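Local coordinates for inositol polyphosphate multikinase alpha (PDB 4FRF), which phosphorylates inositol phosphates with ATP at several ring positions, converting inositol 1,4,5-trisphosphate into inositol 1,3,4,5,6-pentakisphosphate, at residues A[35-39]-A[203-207]; A[48-52]-A[190-194]; A[86-90]-A[208-212]; A[185-191]-A[229-233]. The contacts are given in a common frame with arbitrary orientation. Residue numbers count along the deposited sequence, not the author numbering.

In the fold
The four contacts differ in chemistry according to the elements they join. Contact 3, close to the centre of the chain, is a pairing of two strands held by backbone hydrogen bonds. Contact 4 lays helix 187-200 against the neighbouring edge strand 231-235, buried and mixing apolar packing with the bonds of a single glutamine. Contact 2 uses the same helix, sharing Q190 and L191, but, only partly buried, takes in the exposed R51 and H48 and the partly exposed E193. Contact 1, its centre about 16 Å from that of the chain, is nevertheless buried, an aromatic cluster between helix 32-41 and residues 204-206. L191 packs on I211, so the helix of contacts 2 and 4 reaches the sheet of contact 3.

Contact 1 of 4, residues A[35-39]-A[203-207]; sequences FYESF and LYHFN
Residues 35-39 make up little more than one turn within helix 32-41, and the backbone bond from F39 N to F35 O is very short at 2.5 Å. Opposite them, Y204 and H205 are extended, and F206 (phi -85°, psi 65°) is the centre of an inverse gamma turn, whose bond from N207 N to H205 O is weak at 2.9 Å. The backbones stay well apart: the nearest CA atoms, those of F39 and Y204, lie 8.9 Å from each other, and side chains bridge the gap. F35 and F39, both with chi1 in t, come from the same side of the helix to meet Y204 and F206, both m, in an aromatic cluster. The edge of F35 points at the face of Y204 in a T-shaped pair, with centroids 5.4 Å apart, planes at 75°, and F35 CE1 4.1 Å from Y204 CD1. F39 leans obliquely on the tyrosine, F39 CD1 lying 3.6 Å from Y204 CE2, while F35 CZ approaches F206 CE1 to 3.8 Å. S38, partly exposed, shares a hydrogen bond of 2.8 Å between its OG and Y204 OH. Further rings extend the cluster, F53 stacking on F39 and F237 on F35; helix 32-41 thus covers Y204 and the turn at F206, while H205 pairs through its backbone with L241 of strand 241-242.

Contact 2 of 4, residues A[48-52]-A[190-194]; sequences HIHRY and QLLEL
A short, weakly bonded helical turn about 48-50 leads into a loop beside residues 190-194 of helix 187-200; the closest CA atoms are those of I49 and L194, 7.2 Å apart. H48, with chi1 in p, points toward the helix and brings CD2 to 3.8 Å from E193 OE2. I49 offers its CD1 to the backbone, 4.1 Å from E193 O. R51, also p, brings NH1 to 3.8 Å from Q190 CG; at 4.1 Å from E193 OE1, R51 NH1 is near an opposite charge but beyond a salt bridge. Y52, its N bonded to I49 O (2.9 Å), contributes most. With chi1 in m it reaches the helix, and L194 CG sits over one ring face, 4.3 Å from the centroid and 16° off the normal, a CH-pi contact. Y52 OH lies 3.3 Å from Q190 CB and donates a 2.7 Å hydrogen bond to E193 OE1. The Q190 amide is engaged elsewhere, with H185, P230 and V232. Y52 thus links the segment after helix 47-50 to helix 187-200 and, through its backbone bond with L234, to edge strand 231-235. The contact grades from leucine against the buried tyrosine face to hydroxyl against the partly exposed carboxylate.

Contact 3 of 4, residues A[86-90]-A[208-212]; sequences MDVKM and SCSIL
S208, with phi and psi both positive (60°, 69°), turns the chain into strand 209-216, which runs antiparallel to strand 83-90; the short axes pass 4.4 Å apart with their directions at 144°. C209 comes first, its O accepting a hydrogen bond of 3.1 Å from M90 N. S210 then faces K89 in a non-hydrogen-bonded pair, CA atoms 4.2 Å apart, with S210 OG 4.0 Å from K89 CG. At I211 the pair with V88 is hydrogen-bonded in both directions: I211 N to V88 O at 2.6 Å and V88 N to I211 O at 2.8 Å, the CA atoms being 5.1 Å apart. Such pairing, continued by strand 121-130 beyond 83-90 and by 231-235 beyond 209-216, builds the central antiparallel sheet of this ATP-grasp kinase. Strand 83-90 carries the aspartate and lysine of the PxxxDxKxG signature, which in relatives belongs to the inositol phosphate site and probably does so here; D87 and K89 point to the same side as S210 and L212. I211 (m) and V88 project to the other side, against helix 249-265, where I211 CD1 meets M90 CE at 3.7 Å. L212 closes the register in a non-hydrogen-bonded pair with D87, CA atoms 4.6 Å apart, and its CA makes a CA-H...O contact of 3.5 Å with M86 O. The D87 carboxylate forms a salt bridge with R141.

Contact 4 of 4, residues A[185-191]-A[229-233]; sequences HGILTQL and RPQVK
Helix 187-200 starts after G186 at its N-cap position, and its first residues lie over strand 231-233 at 8.1 Å between axes, the two running in roughly the same direction at 30° (signed crossing angle -30°). The P230 ring rests against the G186 backbone, P230 CG lying 3.9 Å from G186 CA. I187 (m) fills the next gap, its CG1 3.9 Å from P230 CB and its CG2 3.7 Å from V232 CG2. V232, chi1 in t, is the main bump of the strand: it enters a hollow edged by I187, Q190 and L191, with CG1 4.1 Å from L191 CD2. The Q190 amide spans Q231 along one edge of the chain, much as a peptide group of a neighbouring strand would: NE2 donates to P230 O (3.0 Å) and to H185 O (2.6 Å), while OE1 accepts from V232 N (2.8 Å). A helix thus packs on the sheet's outermost strand, its glutamine satisfying backbone groups of the outer edge. Strand 231-235 pairs with 209-216 on its other edge, and L191 also packs on helix 249-265 through F258, I259 and I262.

Contact 1 of 4, residues A[35-39]-A[203-207]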
loop_
_atom_site.group_PDB
_atom_site.type_symbol
_atom_site.label_atom_id
_atom_site.label_comp_id
_atom_site.label_asym_id
_atom_site.label_seq_id
_atom_site.Cartn_x
_atom_site.Cartn_y
_atom_site.Cartn_z
ATOM N N PHE A 35 -3.345 -8.607 22.340
ATOM C CA PHE A 35 -2.738 -8.947 21.061
ATOM C C PHE A 35 -1.792 -10.138 21.187
ATOM O O PHE A 35 -1.906 -11.121 20.448
ATOM C CB PHE A 35 -1.998 -7.758 20.452
ATOM C CG PHE A 35 -1.108 -8.136 19.300
ATOM C CD1 PHE A 35 -1.640 -8.369 18.048
ATOM C CD2 PHE A 35 0.246 -8.358 19.496
ATOM C CE1 PHE A 35 -0.827 -8.769 16.988
ATOM C CE2 PHE A 35 1.062 -8.759 18.447
ATOM C CZ PHE A 35 0.524 -8.967 17.196
ATOM N N TYR A 36 -0.834 -10.027 22.108
ATOM C CA TYR A 36 0.133 -11.102 22.329
ATOM C C TYR A 36 -0.594 -12.416 22.604
ATOM O O TYR A 36 -0.438 -13.385 21.843
ATOM C CB TYR A 36 1.109 -10.752 23.466
ATOM C CG TYR A 36 2.220 -9.806 23.038
ATOM C CD1 TYR A 36 3.130 -10.180 21.997
ATOM C CD2 TYR A 36 2.339 -8.545 23.672
ATOM C CE1 TYR A 36 4.148 -9.314 21.623
ATOM C CE2 TYR A 36 3.352 -7.669 23.282
ATOM C CZ TYR A 36 4.254 -8.037 22.227
ATOM O OH TYR A 36 5.242 -7.150 21.835
ATOM N N GLU A 37 -1.452 -12.408 23.634
ATOM C CA GLU A 37 -2.387 -13.509 23.897
ATOM C C GLU A 37 -2.982 -14.107 22.616
ATOM O O GLU A 37 -2.966 -15.330 22.431
ATOM C CB GLU A 37 -3.525 -13.039 24.808
ATOM C CG GLU A 37 -3.173 -12.991 26.291
ATOM C CD GLU A 37 -2.763 -14.351 26.843
ATOM O OE1 GLU A 37 -2.742 -15.328 26.063
ATOM O OE2 GLU A 37 -2.453 -14.439 28.052
ATOM N N SER A 38 -3.528 -13.243 21.751
ATOM C CA SER A 38 -4.159 -13.683 20.514
ATOM C C SER A 38 -3.139 -14.108 19.463
ATOM O O SER A 38 -3.293 -15.149 18.829
ATOM C CB SER A 38 -5.077 -12.587 19.945
ATOM O OG SER A 38 -5.587 -12.940 18.653
ATOM N N PHE A 39 -2.112 -13.291 19.254
ATOM C CA PHE A 39 -1.203 -13.519 18.127
ATOM C C PHE A 39 -0.348 -14.752 18.330
ATOM O O PHE A 39 -0.133 -15.545 17.404
ATOM C CB PHE A 39 -0.299 -12.305 17.891
ATOM C CG PHE A 39 0.572 -12.432 16.675
ATOM C CD1 PHE A 39 0.147 -11.936 15.445
ATOM C CD2 PHE A 39 1.773 -13.117 16.738
ATOM C CE1 PHE A 39 0.935 -12.098 14.299
ATOM C CE2 PHE A 39 2.559 -13.285 15.601
ATOM C CZ PHE A 39 2.139 -12.775 14.383
ATOM N N LEU A 203 -5.901 -10.906 9.253
ATOM C CA LEU A 203 -6.178 -11.188 10.657
ATOM C C LEU A 203 -6.074 -9.938 11.517
ATOM O O LEU A 203 -6.956 -9.650 12.341
ATOM C CB LEU A 203 -5.233 -12.267 11.173
ATOM C CG LEU A 203 -5.193 -13.556 10.346
ATOM C CD1 LEU A 203 -3.900 -14.357 10.593
ATOM C CD2 LEU A 203 -6.424 -14.407 10.615
ATOM N N TYR A 204 -4.992 -9.195 11.338
ATOM C CA TYR A 204 -4.772 -8.012 12.161
ATOM C C TYR A 204 -4.529 -6.784 11.293
ATOM O O TYR A 204 -4.005 -6.894 10.169
ATOM C CB TYR A 204 -3.592 -8.229 13.119
ATOM C CG TYR A 204 -3.706 -9.481 13.957
ATOM C CD1 TYR A 204 -4.393 -9.470 15.164
ATOM C CD2 TYR A 204 -3.144 -10.678 13.535
ATOM C CE1 TYR A 204 -4.518 -10.617 15.930
ATOM C CE2 TYR A 204 -3.256 -11.832 14.298
ATOM C CZ TYR A 204 -3.945 -11.795 15.490
ATOM O OH TYR A 204 -4.072 -12.938 16.248
ATOM N N HIS A 205 -4.996 -5.634 11.787
ATOM C CA HIS A 205 -4.591 -4.334 11.265
ATOM C C HIS A 205 -3.636 -3.693 12.254
ATOM O O HIS A 205 -4.020 -3.364 13.397
ATOM C CB HIS A 205 -5.795 -3.425 11.074
ATOM C CG HIS A 205 -6.622 -3.767 9.881
ATOM N ND1 HIS A 205 -7.917 -3.315 9.721
ATOM C CD2 HIS A 205 -6.344 -4.516 8.786
ATOM C CE1 HIS A 205 -8.399 -3.774 8.580
ATOM N NE2 HIS A 205 -7.464 -4.500 7.991
ATOM N N PHE A 206 -2.400 -3.493 11.814
ATOM C CA PHE A 206 -1.360 -3.007 12.697
ATOM C C PHE A 206 -1.339 -1.479 12.828
ATOM O O PHE A 206 -0.361 -0.837 12.469
ATOM C CB PHE A 206 -0.008 -3.550 12.247
ATOM C CG PHE A 206 0.155 -5.018 12.491
ATOM C CD1 PHE A 206 0.499 -5.494 13.765
ATOM C CD2 PHE A 206 -0.104 -5.935 11.483
ATOM C CE1 PHE A 206 0.645 -6.862 14.004
ATOM C CE2 PHE A 206 0.026 -7.301 11.708
ATOM C CZ PHE A 206 0.413 -7.768 12.972
ATOM N N ASN A 207 -2.398 -0.914 13.397
ATOM C CA ASN A 207 -2.512 0.534 13.522
ATOM C C ASN A 207 -1.364 1.149 14.275
ATOM O O ASN A 207 -1.145 0.823 15.431
ATOM C CB ASN A 207 -3.769 0.905 14.282
ATOM C CG ASN A 207 -5.029 0.528 13.559
ATOM O OD1 ASN A 207 -6.088 0.453 14.178
ATOM N ND2 ASN A 207 -4.943 0.331 12.233
#

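Contact 2 of 4, residues A[48-52]-A[190-194]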
loop_
_atom_site.group_PDB
_atom_site.type_symbol
_atom_site.label_atom_id
_atom_site.label_comp_id
_atom_site.label_asym_id
_atom_site.label_seq_id
_atom_site.Cartn_x
_atom_site.Cartn_y
_atom_site.Cartn_z
ATOM N N HIS A 48 7.028 -19.132 9.840
ATOM C CA HIS A 48 8.195 -18.371 9.457
ATOM C C HIS A 48 7.937 -16.871 9.597
ATOM O O HIS A 48 8.837 -16.063 9.383
ATOM C CB HIS A 48 8.652 -18.726 8.044
ATOM C CG HIS A 48 7.801 -18.132 6.972
ATOM N ND1 HIS A 48 6.421 -18.176 7.008
ATOM C CD2 HIS A 48 8.129 -17.459 5.842
ATOM C CE1 HIS A 48 5.937 -17.553 5.950
ATOM N NE2 HIS A 48 6.952 -17.116 5.222
ATOM N N ILE A 49 6.720 -16.512 9.996
ATOM C CA ILE A 49 6.361 -15.113 10.210
ATOM C C ILE A 49 6.482 -14.751 11.683
ATOM O O ILE A 49 6.822 -13.620 12.030
ATOM C CB ILE A 49 4.918 -14.803 9.696
ATOM C CG1 ILE A 49 4.879 -14.846 8.170
ATOM C CG2 ILE A 49 4.418 -13.444 10.192
ATOM C CD1 ILE A 49 5.904 -13.975 7.508
ATOM N N HIS A 50 6.212 -15.725 12.547
ATOM C CA HIS A 50 6.272 -15.524 13.996
ATOM C C HIS A 50 7.625 -14.918 14.408
ATOM O O HIS A 50 7.700 -14.084 15.317
ATOM C CB HIS A 50 6.045 -16.854 14.718
ATOM C CG HIS A 50 4.602 -17.218 14.890
ATOM N ND1 HIS A 50 3.882 -16.890 16.022
ATOM C CD2 HIS A 50 3.768 -17.950 14.111
ATOM C CE1 HIS A 50 2.652 -17.361 15.911
ATOM N NE2 HIS A 50 2.555 -18.004 14.758
ATOM N N ARG A 51 8.675 -15.290 13.683
ATOM C CA ARG A 51 10.019 -14.829 13.991
ATOM C C ARG A 51 10.219 -13.322 13.770
ATOM O O ARG A 51 11.330 -12.829 13.862
ATOM C CB ARG A 51 11.036 -15.596 13.156
ATOM C CG ARG A 51 11.204 -15.035 11.759
ATOM C CD ARG A 51 12.232 -15.818 10.959
ATOM N NE ARG A 51 13.587 -15.278 11.113
ATOM C CZ ARG A 51 14.110 -14.333 10.333
ATOM N NH1 ARG A 51 13.390 -13.810 9.357
ATOM N NH2 ARG A 51 15.348 -13.907 10.529
ATOM N N TYR A 52 9.164 -12.612 13.396
ATOM C CA TYR A 52 9.263 -11.164 13.215
ATOM C C TYR A 52 8.535 -10.437 14.323
ATOM O O TYR A 52 8.141 -9.283 14.165
ATOM C CB TYR A 52 8.707 -10.740 11.851
ATOM C CG TYR A 52 9.565 -11.172 10.688
ATOM C CD1 TYR A 52 10.823 -10.615 10.484
ATOM C CD2 TYR A 52 9.118 -12.132 9.786
ATOM C CE1 TYR A 52 11.625 -11.017 9.431
ATOM C CE2 TYR A 52 9.915 -12.546 8.729
ATOM C CZ TYR A 52 11.174 -11.990 8.566
ATOM O OH TYR A 52 11.980 -12.405 7.537
ATOM N N GLN A 190 14.186 -10.219 4.507
ATOM C CA GLN A 190 13.257 -10.227 5.623
ATOM C C GLN A 190 12.067 -9.312 5.332
ATOM O O GLN A 190 10.918 -9.737 5.436
ATOM C CB GLN A 190 13.969 -9.849 6.942
ATOM C CG GLN A 190 14.961 -10.903 7.412
ATOM C CD GLN A 190 15.798 -10.474 8.633
ATOM O OE1 GLN A 190 15.286 -9.863 9.584
ATOM N NE2 GLN A 190 17.075 -10.855 8.632
ATOM N N LEU A 191 12.336 -8.082 4.911
ATOM C CA LEU A 191 11.248 -7.152 4.614
ATOM C C LEU A 191 10.312 -7.719 3.536
ATOM O O LEU A 191 9.081 -7.550 3.603
ATOM C CB LEU A 191 11.799 -5.801 4.177
ATOM C CG LEU A 191 12.322 -4.907 5.298
ATOM C CD1 LEU A 191 12.734 -3.537 4.745
ATOM C CD2 LEU A 191 11.269 -4.749 6.370
ATOM N N LEU A 192 10.903 -8.424 2.573
ATOM C CA LEU A 192 10.154 -9.053 1.508
ATOM C C LEU A 192 9.203 -10.129 2.002
ATOM O O LEU A 192 8.011 -10.138 1.625
ATOM C CB LEU A 192 11.087 -9.618 0.462
ATOM C CG LEU A 192 11.659 -8.537 -0.458
ATOM C CD1 LEU A 192 12.686 -9.126 -1.393
ATOM C CD2 LEU A 192 10.567 -7.746 -1.240
ATOM N N GLU A 193 9.701 -11.022 2.850
ATOM C CA GLU A 193 8.846 -12.034 3.467
ATOM C C GLU A 193 7.616 -11.427 4.132
ATOM O O GLU A 193 6.502 -11.941 3.984
ATOM C CB GLU A 193 9.621 -12.844 4.480
ATOM C CG GLU A 193 10.390 -13.983 3.871
ATOM C CD GLU A 193 10.955 -14.893 4.904
ATOM O OE1 GLU A 193 10.975 -14.508 6.097
ATOM O OE2 GLU A 193 11.399 -15.990 4.531
ATOM N N LEU A 194 7.821 -10.345 4.871
ATOM C CA LEU A 194 6.724 -9.639 5.516
ATOM C C LEU A 194 5.752 -9.067 4.482
ATOM O O LEU A 194 4.531 -9.044 4.701
ATOM C CB LEU A 194 7.263 -8.506 6.380
ATOM C CG LEU A 194 7.693 -8.812 7.801
ATOM C CD1 LEU A 194 8.765 -7.850 8.212
ATOM C CD2 LEU A 194 6.509 -8.717 8.733
#

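Contact 3 of 4, residues A[86-90]-A[208-212]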
loop_
_atom_site.group_PDB
_atom_site.type_symbol
_atom_site.label_atom_id
_atom_site.label_comp_id
_atom_site.label_asym_id
_atom_site.label_seq_id
_atom_site.Cartn_x
_atom_site.Cartn_y
_atom_site.Cartn_z
ATOM N N MET A 86 17.470 0.939 14.644
ATOM C CA MET A 86 16.593 1.996 14.079
ATOM C C MET A 86 15.115 1.637 14.107
ATOM O O MET A 86 14.733 0.531 13.745
ATOM C CB MET A 86 16.989 2.358 12.646
ATOM C CG MET A 86 16.061 3.408 12.020
ATOM S SD MET A 86 16.185 3.525 10.222
ATOM C CE MET A 86 17.408 4.819 10.074
ATOM N N ASP A 87 14.279 2.597 14.477
ATOM C CA ASP A 87 12.858 2.338 14.557
ATOM C C ASP A 87 12.019 3.248 13.653
ATOM O O ASP A 87 11.993 4.477 13.828
ATOM C CB ASP A 87 12.367 2.375 16.000
ATOM C CG ASP A 87 12.164 3.784 16.515
ATOM O OD1 ASP A 87 13.168 4.507 16.703
ATOM O OD2 ASP A 87 10.996 4.154 16.780
ATOM N N VAL A 88 11.326 2.616 12.698
ATOM C CA VAL A 88 10.553 3.303 11.682
ATOM C C VAL A 88 9.055 3.116 11.874
ATOM O O VAL A 88 8.577 1.996 12.048
ATOM C CB VAL A 88 10.920 2.782 10.333
ATOM C CG1 VAL A 88 10.421 3.722 9.253
ATOM C CG2 VAL A 88 12.419 2.609 10.265
ATOM N N LYS A 89 8.323 4.224 11.825
ATOM C CA LYS A 89 6.871 4.220 11.930
ATOM C C LYS A 89 6.258 3.891 10.583
ATOM O O LYS A 89 6.305 4.699 9.649
ATOM C CB LYS A 89 6.393 5.587 12.382
ATOM C CG LYS A 89 5.278 5.549 13.387
ATOM C CD LYS A 89 5.607 6.443 14.587
ATOM C CE LYS A 89 4.639 6.211 15.730
ATOM N NZ LYS A 89 5.042 6.964 16.945
ATOM N N MET A 90 5.719 2.685 10.465
ATOM C CA MET A 90 5.114 2.236 9.223
ATOM C C MET A 90 3.703 2.739 9.086
ATOM O O MET A 90 2.893 2.615 10.010
ATOM C CB MET A 90 5.121 0.729 9.160
ATOM C CG MET A 90 6.453 0.184 8.792
ATOM S SD MET A 90 6.798 0.563 7.079
ATOM C CE MET A 90 8.574 0.460 7.067
ATOM N N SER A 208 -0.720 2.142 13.672
ATOM C CA SER A 208 0.165 3.050 14.424
ATOM C C SER A 208 1.313 2.306 15.098
ATOM O O SER A 208 1.432 2.300 16.313
ATOM C CB SER A 208 -0.649 3.834 15.451
ATOM O OG SER A 208 0.082 4.951 15.899
ATOM N N CYS A 209 2.222 1.790 14.284
ATOM C CA CYS A 209 3.008 0.635 14.652
ATOM C C CYS A 209 4.351 0.667 13.874
ATOM O O CYS A 209 4.403 1.147 12.753
ATOM C CB CYS A 209 2.165 -0.607 14.330
ATOM S SG CYS A 209 2.955 -2.208 14.379
ATOM N N SER A 210 5.450 0.285 14.528
ATOM C CA SER A 210 6.795 0.550 13.979
ATOM C C SER A 210 7.535 -0.708 13.563
ATOM O O SER A 210 7.347 -1.768 14.144
ATOM C CB SER A 210 7.656 1.323 14.994
ATOM O OG SER A 210 7.026 2.527 15.419
ATOM N N ILE A 211 8.416 -0.573 12.583
ATOM C CA ILE A 211 9.377 -1.612 12.298
ATOM C C ILE A 211 10.689 -1.300 12.989
ATOM O O ILE A 211 11.113 -0.149 13.028
ATOM C CB ILE A 211 9.656 -1.727 10.831
ATOM C CG1 ILE A 211 8.590 -2.583 10.165
ATOM C CG2 ILE A 211 11.005 -2.360 10.610
ATOM C CD1 ILE A 211 8.842 -2.819 8.693
ATOM N N LEU A 212 11.351 -2.340 13.496
ATOM C CA LEU A 212 12.636 -2.194 14.132
ATOM C C LEU A 212 13.704 -2.977 13.402
ATOM O O LEU A 212 13.591 -4.189 13.249
ATOM C CB LEU A 212 12.559 -2.679 15.564
ATOM C CG LEU A 212 13.789 -2.373 16.420
ATOM C CD1 LEU A 212 13.407 -2.297 17.876
ATOM C CD2 LEU A 212 14.867 -3.421 16.202
#

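Contact 4 of 4, residues A[185-191]-A[229-233]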
loop_
_atom_site.group_PDB
_atom_site.type_symbol
_atom_site.label_atom_id
_atom_site.label_comp_id
_atom_site.label_asym_id
_atom_site.label_seq_id
_atom_site.Cartn_x
_atom_site.Cartn_y
_atom_site.Cartn_z
ATOM N N HIS A 185 19.940 -13.431 3.796
ATOM C CA HIS A 185 19.199 -13.402 5.058
ATOM C C HIS A 185 19.071 -11.989 5.579
ATOM O O HIS A 185 18.593 -11.774 6.683
ATOM C CB HIS A 185 19.884 -14.272 6.104
ATOM C CG HIS A 185 19.833 -15.738 5.802
ATOM N ND1 HIS A 185 20.302 -16.272 4.617
ATOM C CD2 HIS A 185 19.432 -16.790 6.558
ATOM C CE1 HIS A 185 20.171 -17.587 4.649
ATOM N NE2 HIS A 185 19.654 -17.928 5.818
ATOM N N GLY A 186 19.494 -11.026 4.774
ATOM C CA GLY A 186 19.534 -9.643 5.200
ATOM C C GLY A 186 18.166 -9.028 5.426
ATOM O O GLY A 186 17.130 -9.706 5.366
ATOM N N ILE A 187 18.154 -7.728 5.650
ATOM C CA ILE A 187 16.929 -7.045 5.912
ATOM C C ILE A 187 16.005 -7.050 4.691
ATOM O O ILE A 187 14.777 -7.135 4.830
ATOM C CB ILE A 187 17.205 -5.631 6.392
ATOM C CG1 ILE A 187 17.939 -5.693 7.732
ATOM C CG2 ILE A 187 15.897 -4.819 6.483
ATOM C CD1 ILE A 187 17.609 -4.575 8.679
ATOM N N LEU A 188 16.586 -7.015 3.497
ATOM C CA LEU A 188 15.761 -6.938 2.298
ATOM C C LEU A 188 14.909 -8.200 2.194
ATOM O O LEU A 188 13.675 -8.131 2.170
ATOM C CB LEU A 188 16.603 -6.733 1.027
ATOM C CG LEU A 188 15.736 -6.427 -0.205
ATOM C CD1 LEU A 188 14.883 -5.215 0.058
ATOM C CD2 LEU A 188 16.554 -6.256 -1.510
ATOM N N THR A 189 15.574 -9.351 2.225
ATOM C CA THR A 189 14.890 -10.629 2.228
ATOM C C THR A 189 13.819 -10.648 3.306
ATOM O O THR A 189 12.696 -11.069 3.071
ATOM C CB THR A 189 15.863 -11.765 2.511
ATOM O OG1 THR A 189 16.905 -11.758 1.528
ATOM C CG2 THR A 189 15.147 -13.109 2.488
ATOM N N GLN A 190 14.186 -10.219 4.507
ATOM C CA GLN A 190 13.257 -10.227 5.623
ATOM C C GLN A 190 12.067 -9.312 5.332
ATOM O O GLN A 190 10.918 -9.737 5.436
ATOM C CB GLN A 190 13.969 -9.849 6.942
ATOM C CG GLN A 190 14.961 -10.903 7.412
ATOM C CD GLN A 190 15.798 -10.474 8.633
ATOM O OE1 GLN A 190 15.286 -9.863 9.584
ATOM N NE2 GLN A 190 17.075 -10.855 8.632
ATOM N N LEU A 191 12.336 -8.082 4.911
ATOM C CA LEU A 191 11.248 -7.152 4.614
ATOM C C LEU A 191 10.312 -7.719 3.536
ATOM O O LEU A 191 9.081 -7.550 3.603
ATOM C CB LEU A 191 11.799 -5.801 4.177
ATOM C CG LEU A 191 12.322 -4.907 5.298
ATOM C CD1 LEU A 191 12.734 -3.537 4.745
ATOM C CD2 LEU A 191 11.269 -4.749 6.370
ATOM N N ARG A 229 24.553 -10.248 11.400
ATOM C CA ARG A 229 23.357 -10.841 12.003
ATOM C C ARG A 229 22.164 -9.856 12.066
ATOM O O ARG A 229 21.562 -9.667 13.123
ATOM C CB ARG A 229 23.693 -11.400 13.398
ATOM C CG ARG A 229 22.657 -12.374 13.954
ATOM C CD ARG A 229 23.313 -13.583 14.624
ATOM N NE ARG A 229 24.057 -13.238 15.838
ATOM C CZ ARG A 229 23.498 -12.843 16.986
ATOM N NH1 ARG A 229 22.177 -12.669 17.066
ATOM N NH2 ARG A 229 24.265 -12.575 18.044
ATOM N N PRO A 230 21.801 -9.264 10.910
ATOM C CA PRO A 230 20.739 -8.252 10.823
ATOM C C PRO A 230 19.369 -8.835 11.110
ATOM O O PRO A 230 19.095 -9.962 10.728
ATOM C CB PRO A 230 20.804 -7.814 9.365
ATOM C CG PRO A 230 21.333 -8.996 8.654
ATOM C CD PRO A 230 22.284 -9.666 9.577
ATOM N N GLN A 231 18.494 -8.057 11.737
ATOM C CA GLN A 231 17.164 -8.556 12.039
ATOM C C GLN A 231 16.045 -7.534 12.037
ATOM O O GLN A 231 16.210 -6.408 12.513
ATOM C CB GLN A 231 17.161 -9.341 13.341
ATOM C CG GLN A 231 17.097 -10.819 13.106
ATOM C CD GLN A 231 17.395 -11.630 14.335
ATOM O OE1 GLN A 231 17.634 -11.090 15.426
ATOM N NE2 GLN A 231 17.423 -12.947 14.167
ATOM N N VAL A 232 14.879 -7.982 11.567
ATOM C CA VAL A 232 13.682 -7.159 11.479
ATOM C C VAL A 232 12.638 -7.616 12.492
ATOM O O VAL A 232 12.508 -8.809 12.764
ATOM C CB VAL A 232 13.052 -7.252 10.071
ATOM C CG1 VAL A 232 11.760 -6.471 10.015
ATOM C CG2 VAL A 232 14.016 -6.750 9.031
ATOM N N LYS A 233 11.881 -6.665 13.029
ATOM C CA LYS A 233 10.796 -6.974 13.952
ATOM C C LYS A 233 9.789 -5.831 14.015
ATOM O O LYS A 233 10.095 -4.697 13.656
ATOM C CB LYS A 233 11.335 -7.304 15.352
ATOM C CG LYS A 233 12.093 -8.631 15.407
ATOM C CD LYS A 233 11.972 -9.323 16.765
ATOM C CE LYS A 233 12.194 -10.852 16.652
ATOM N NZ LYS A 233 13.381 -11.241 15.817
#